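Local coordinates for protein serpin-ZX (Arabidopsis thaliana, PDB 3LE2) that inhibits target proteases such as metacaspase-9 and RD21A, being cleaved in its reactive center loop and then bound covalently to the enzyme, at residues Pro92-Ser105 and Thr165-Gly177. Sequence-based numbering, arbitrary orientation. Where two conformers were deposited one is given.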
loop_
_atom_site.group_PDB
_atom_site.type_symbol
_atom_site.label_atom_id
_atom_site.label_comp_id
_atom_site.label_asym_id
_atom_site.label_seq_id
_atom_site.Cartn_x
_atom_site.Cartn_y
_atom_site.Cartn_z
ATOM N N PRO A 92 11.297 10.958 1.209
ATOM C CA PRO A 92 10.443 10.746 0.039
ATOM C C PRO A 92 9.275 11.721 -0.004
ATOM O O PRO A 92 8.930 12.378 0.978
ATOM C CB PRO A 92 9.944 9.304 0.230
ATOM C CG PRO A 92 10.969 8.672 1.107
ATOM C CD PRO A 92 11.352 9.767 2.067
ATOM N N LYS A 93 8.678 11.816 -1.174
ATOM C CA LYS A 93 7.515 12.642 -1.362
ATOM C C LYS A 93 6.322 11.734 -1.167
ATOM O O LYS A 93 6.236 10.675 -1.792
ATOM C CB LYS A 93 7.513 13.210 -2.780
ATOM C CG LYS A 93 6.244 13.979 -3.155
ATOM C CD LYS A 93 6.199 15.306 -2.412
ATOM C CE LYS A 93 4.937 16.089 -2.698
ATOM N NZ LYS A 93 4.873 17.264 -1.776
ATOM N N LEU A 94 5.424 12.141 -0.280
ATOM C CA LEU A 94 4.170 11.438 -0.059
ATOM C C LEU A 94 3.065 12.456 -0.097
ATOM O O LEU A 94 3.224 13.579 0.385
ATOM C CB LEU A 94 4.120 10.745 1.310
ATOM C CG LEU A 94 4.926 9.466 1.548
ATOM C CD1 LEU A 94 6.386 9.779 1.865
ATOM C CD2 LEU A 94 4.288 8.674 2.693
ATOM N N SER A 95 1.934 12.048 -0.662
ATOM C CA SER A 95 0.760 12.891 -0.706
ATOM C C SER A 95 -0.473 12.012 -0.515
ATOM O O SER A 95 -0.596 10.952 -1.137
ATOM C CB SER A 95 0.705 13.644 -2.037
ATOM O OG SER A 95 -0.378 14.548 -2.028
ATOM N N VAL A 96 -1.375 12.451 0.354
ATOM C CA VAL A 96 -2.532 11.658 0.747
ATOM C C VAL A 96 -3.840 12.356 0.383
ATOM O O VAL A 96 -3.974 13.568 0.538
ATOM C CB VAL A 96 -2.541 11.436 2.260
ATOM C CG1 VAL A 96 -3.874 10.840 2.701
ATOM C CG2 VAL A 96 -1.358 10.571 2.684
ATOM N N ALA A 97 -4.798 11.583 -0.107
ATOM C CA ALA A 97 -6.141 12.086 -0.337
ATOM C C ALA A 97 -7.104 11.197 0.431
ATOM O O ALA A 97 -7.129 9.981 0.246
ATOM C CB ALA A 97 -6.481 12.086 -1.822
ATOM N N ASN A 98 -7.908 11.815 1.280
ATOM C CA ASN A 98 -8.765 11.056 2.163
ATOM C C ASN A 98 -10.098 11.752 2.442
ATOM O O ASN A 98 -10.147 12.819 3.062
ATOM C CB ASN A 98 -8.001 10.770 3.455
ATOM C CG ASN A 98 -8.675 9.743 4.291
ATOM O OD1 ASN A 98 -9.221 8.768 3.773
ATOM N ND2 ASN A 98 -8.676 9.957 5.592
ATOM N N GLY A 99 -11.188 11.157 1.974
ATOM C CA GLY A 99 -12.474 11.827 2.071
ATOM C C GLY A 99 -13.684 10.917 2.044
ATOM O O GLY A 99 -13.616 9.778 1.571
ATOM N N ALA A 100 -14.796 11.433 2.565
ATOM C CA ALA A 100 -16.068 10.731 2.528
ATOM C C ALA A 100 -17.162 11.623 1.945
ATOM O O ALA A 100 -17.240 12.807 2.242
ATOM C CB ALA A 100 -16.452 10.278 3.930
ATOM N N TRP A 101 -18.002 11.039 1.106
ATOM C CA TRP A 101 -19.136 11.747 0.535
ATOM C C TRP A 101 -20.394 10.944 0.795
ATOM O O TRP A 101 -20.412 9.721 0.655
ATOM C CB TRP A 101 -18.962 11.927 -0.983
ATOM C CG TRP A 101 -18.055 13.074 -1.402
ATOM C CD1 TRP A 101 -18.442 14.296 -1.896
ATOM C CD2 TRP A 101 -16.619 13.098 -1.364
ATOM N NE1 TRP A 101 -17.335 15.074 -2.163
ATOM C CE2 TRP A 101 -16.207 14.360 -1.851
ATOM C CE3 TRP A 101 -15.642 12.170 -0.971
ATOM C CZ2 TRP A 101 -14.864 14.715 -1.955
ATOM C CZ3 TRP A 101 -14.316 12.526 -1.072
ATOM C CH2 TRP A 101 -13.937 13.791 -1.556
ATOM N N ILE A 102 -21.462 11.636 1.139
ATOM C CA ILE A 102 -22.721 10.961 1.400
ATOM C C ILE A 102 -23.825 11.607 0.571
ATOM O O ILE A 102 -23.776 12.811 0.298
ATOM C CB ILE A 102 -23.051 11.035 2.909
ATOM C CG1 ILE A 102 -23.972 9.895 3.316
ATOM C CG2 ILE A 102 -23.621 12.410 3.283
ATOM C CD1 ILE A 102 -23.956 9.643 4.785
ATOM N N ASP A 103 -24.818 10.832 0.146
ATOM C CA ASP A 103 -25.916 11.460 -0.575
ATOM C C ASP A 103 -26.546 12.551 0.280
ATOM O O ASP A 103 -26.812 12.338 1.467
ATOM C CB ASP A 103 -26.993 10.477 -1.005
ATOM C CG ASP A 103 -28.004 11.131 -1.922
ATOM O OD1 ASP A 103 -27.563 11.707 -2.936
ATOM O OD2 ASP A 103 -29.219 11.108 -1.621
ATOM N N LYS A 104 -26.797 13.709 -0.334
ATOM C CA LYS A 104 -27.247 14.890 0.397
ATOM C C LYS A 104 -28.617 14.715 1.065
ATOM O O LYS A 104 -29.048 15.571 1.832
ATOM C CB LYS A 104 -27.248 16.120 -0.509
ATOM C CG LYS A 104 -28.458 16.217 -1.412
ATOM C CD LYS A 104 -28.449 17.527 -2.194
ATOM C CE LYS A 104 -29.684 17.648 -3.076
ATOM N NZ LYS A 104 -29.672 18.907 -3.866
ATOM N N SER A 105 -29.298 13.610 0.772
ATOM C CA SER A 105 -30.490 13.243 1.524
ATOM C C SER A 105 -30.098 12.880 2.963
ATOM O O SER A 105 -30.948 12.615 3.815
ATOM C CB SER A 105 -31.220 12.073 0.857
ATOM O OG SER A 105 -30.484 10.863 0.956
ATOM N N THR A 165 -26.201 5.486 -5.212
ATOM C CA THR A 165 -25.040 5.635 -4.338
ATOM C C THR A 165 -25.384 6.476 -3.118
ATOM O O THR A 165 -25.942 7.559 -3.244
ATOM C CB THR A 165 -23.855 6.275 -5.072
ATOM O OG1 THR A 165 -23.386 5.380 -6.085
ATOM C CG2 THR A 165 -22.736 6.555 -4.104
ATOM N N LYS A 166 -25.054 5.967 -1.937
ATOM C CA LYS A 166 -25.402 6.650 -0.694
ATOM C C LYS A 166 -24.185 7.133 0.056
ATOM O O LYS A 166 -24.155 8.275 0.509
ATOM C CB LYS A 166 -26.245 5.747 0.206
ATOM C CG LYS A 166 -27.596 5.368 -0.410
ATOM C CD LYS A 166 -28.457 6.610 -0.687
ATOM C CE LYS A 166 -29.765 6.230 -1.365
ATOM N NZ LYS A 166 -30.481 7.422 -1.929
ATOM N N LEU A 167 -23.181 6.263 0.189
ATOM C CA LEU A 167 -21.987 6.585 0.973
ATOM C C LEU A 167 -20.722 6.001 0.366
ATOM O O LEU A 167 -20.603 4.786 0.192
ATOM C CB LEU A 167 -22.137 6.100 2.422
ATOM C CG LEU A 167 -20.936 6.294 3.343
ATOM C CD1 LEU A 167 -20.617 7.761 3.598
ATOM C CD2 LEU A 167 -21.187 5.576 4.647
ATOM N N ILE A 168 -19.772 6.872 0.046
ATOM C CA ILE A 168 -18.505 6.439 -0.527
ATOM C C ILE A 168 -17.295 7.016 0.203
ATOM O O ILE A 168 -17.370 8.072 0.842
ATOM C CB ILE A 168 -18.389 6.822 -2.018
ATOM C CG1 ILE A 168 -18.313 8.346 -2.167
ATOM C CG2 ILE A 168 -19.538 6.214 -2.814
ATOM C CD1 ILE A 168 -18.011 8.824 -3.574
ATOM N N PHE A 169 -16.179 6.310 0.099
ATOM C CA PHE A 169 -14.920 6.827 0.577
ATOM C C PHE A 169 -13.959 6.877 -0.600
ATOM O O PHE A 169 -13.942 5.978 -1.436
ATOM C CB PHE A 169 -14.390 5.954 1.704
ATOM C CG PHE A 169 -15.223 6.033 2.943
ATOM C CD1 PHE A 169 -14.980 7.013 3.897
ATOM C CD2 PHE A 169 -16.277 5.156 3.139
ATOM C CE1 PHE A 169 -15.763 7.097 5.031
ATOM C CE2 PHE A 169 -17.057 5.238 4.268
ATOM C CZ PHE A 169 -16.802 6.207 5.215
ATOM N N ALA A 170 -13.187 7.944 -0.694
ATOM C CA ALA A 170 -12.214 8.030 -1.758
ATOM C C ALA A 170 -10.878 8.258 -1.108
ATOM O O ALA A 170 -10.720 9.183 -0.311
ATOM C CB ALA A 170 -12.552 9.158 -2.736
ATOM N N ASN A 171 -9.925 7.395 -1.434
ATOM C CA ASN A 171 -8.630 7.432 -0.788
ATOM C C ASN A 171 -7.512 7.206 -1.796
ATOM O O ASN A 171 -7.622 6.367 -2.691
ATOM C CB ASN A 171 -8.576 6.401 0.345
ATOM C CG ASN A 171 -7.267 6.440 1.100
ATOM O OD1 ASN A 171 -6.209 6.171 0.530
ATOM N ND2 ASN A 171 -7.324 6.780 2.388
ATOM N N ALA A 172 -6.435 7.968 -1.660
ATOM C CA ALA A 172 -5.303 7.816 -2.563
ATOM C C ALA A 172 -4.003 8.044 -1.808
ATOM O O ALA A 172 -3.948 8.834 -0.874
ATOM C CB ALA A 172 -5.423 8.784 -3.739
ATOM N N LEU A 173 -2.957 7.336 -2.204
ATOM C CA LEU A 173 -1.646 7.560 -1.620
ATOM C C LEU A 173 -0.629 7.636 -2.744
ATOM O O LEU A 173 -0.456 6.677 -3.502
ATOM C CB LEU A 173 -1.268 6.451 -0.614
ATOM C CG LEU A 173 0.072 6.625 0.126
ATOM C CD1 LEU A 173 0.066 7.874 1.003
ATOM C CD2 LEU A 173 0.480 5.403 0.969
ATOM N N TYR A 174 0.024 8.790 -2.860
ATOM C CA TYR A 174 1.147 8.943 -3.777
ATOM C C TYR A 174 2.457 8.894 -2.996
ATOM O O TYR A 174 2.586 9.498 -1.933
ATOM C CB TYR A 174 1.036 10.246 -4.588
ATOM C CG TYR A 174 2.232 10.544 -5.472
ATOM C CD1 TYR A 174 2.276 10.086 -6.785
ATOM C CD2 TYR A 174 3.321 11.286 -4.999
ATOM C CE1 TYR A 174 3.364 10.360 -7.621
ATOM C CE2 TYR A 174 4.424 11.564 -5.828
ATOM C CZ TYR A 174 4.430 11.093 -7.140
ATOM O OH TYR A 174 5.493 11.339 -7.983
ATOM N N PHE A 175 3.426 8.170 -3.532
ATOM C CA PHE A 175 4.748 8.077 -2.930
ATOM C C PHE A 175 5.771 8.115 -4.044
ATOM O O PHE A 175 5.604 7.466 -5.078
ATOM C CB PHE A 175 4.867 6.774 -2.123
ATOM C CG PHE A 175 6.273 6.433 -1.647
ATOM C CD1 PHE A 175 6.668 6.710 -0.354
ATOM C CD2 PHE A 175 7.160 5.754 -2.467
ATOM C CE1 PHE A 175 7.936 6.366 0.098
ATOM C CE2 PHE A 175 8.430 5.399 -2.015
ATOM C CZ PHE A 175 8.815 5.710 -0.737
ATOM N N LYS A 176 6.817 8.898 -3.842
ATOM C CA LYS A 176 7.955 8.854 -4.744
ATOM C C LYS A 176 9.205 9.103 -3.938
ATOM O O LYS A 176 9.305 10.108 -3.235
ATOM C CB LYS A 176 7.837 9.886 -5.869
ATOM C CG LYS A 176 9.044 9.881 -6.799
ATOM C CD LYS A 176 8.765 10.655 -8.069
ATOM C CE LYS A 176 9.970 10.668 -8.996
ATOM N NZ LYS A 176 9.680 11.467 -10.236
ATOM N N GLY A 177 10.151 8.178 -4.029
ATOM C CA GLY A 177 11.369 8.276 -3.255
ATOM C C GLY A 177 12.602 8.088 -4.113
ATOM O O GLY A 177 12.565 7.412 -5.139
#
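Ten consecutive pairs, from Lys93 with Lys176 to Ile102 with Leu167, join Pro92-Ser105 and Thr165-Gly177 as antiparallel strands; the segment axes run at 173° and approach to 4.7 Å. Five hydrogen-bonded pairs carry two backbone bonds each, as in Tyr174 N to Ser95 O at 2.8 Å, and Asp103 N to Lys166 O (2.7 Å) adds one more. Residues of the non-hydrogen-bonded pairs add CA-H...O contacts to carbonyls of hydrogen-bonded pairs, as Leu94 CA does to Tyr174 O (3.1 Å).

On the face of Asn98 and Asn171, a side-chain bond supplements the ladder: Asn171 ND2 donates to Asn98 OD1 at 3.1 Å. It is bent and arrives from above the Asn98 carbonyl plane, the two amides being turned 66° apart. Along this face, Phe175 presents its ring edge to Leu94, with CD1 3.8 Å from CG, while Pro92, just before the strand, sets its CB obliquely against CE1 of that ring. With CG anti to the backbone N (chi1 -177°), Leu173 reaches across the strands, and its CD1 meets Val96 CG2 tightly at 3.5 Å. The reverse face carries Ala97 against Ala172 and Trp101 CB against Ile168 CG1 (3.8 Å).

These are neighbouring strands of the serpin's central β-sheet A, flanked by strand 123-127 beside 93-103 and strand 326-335 beside 167-176; as in other serpins, the cleaved reactive center loop would insert between the latter two, to one side of this pair. Helix 37-49 covers Asn98, Phe169 and Asn171, strand 382-388 packs on Leu94, Leu173 and Phe175, and on the reverse face Trp143 meets Trp101 edge-to-face.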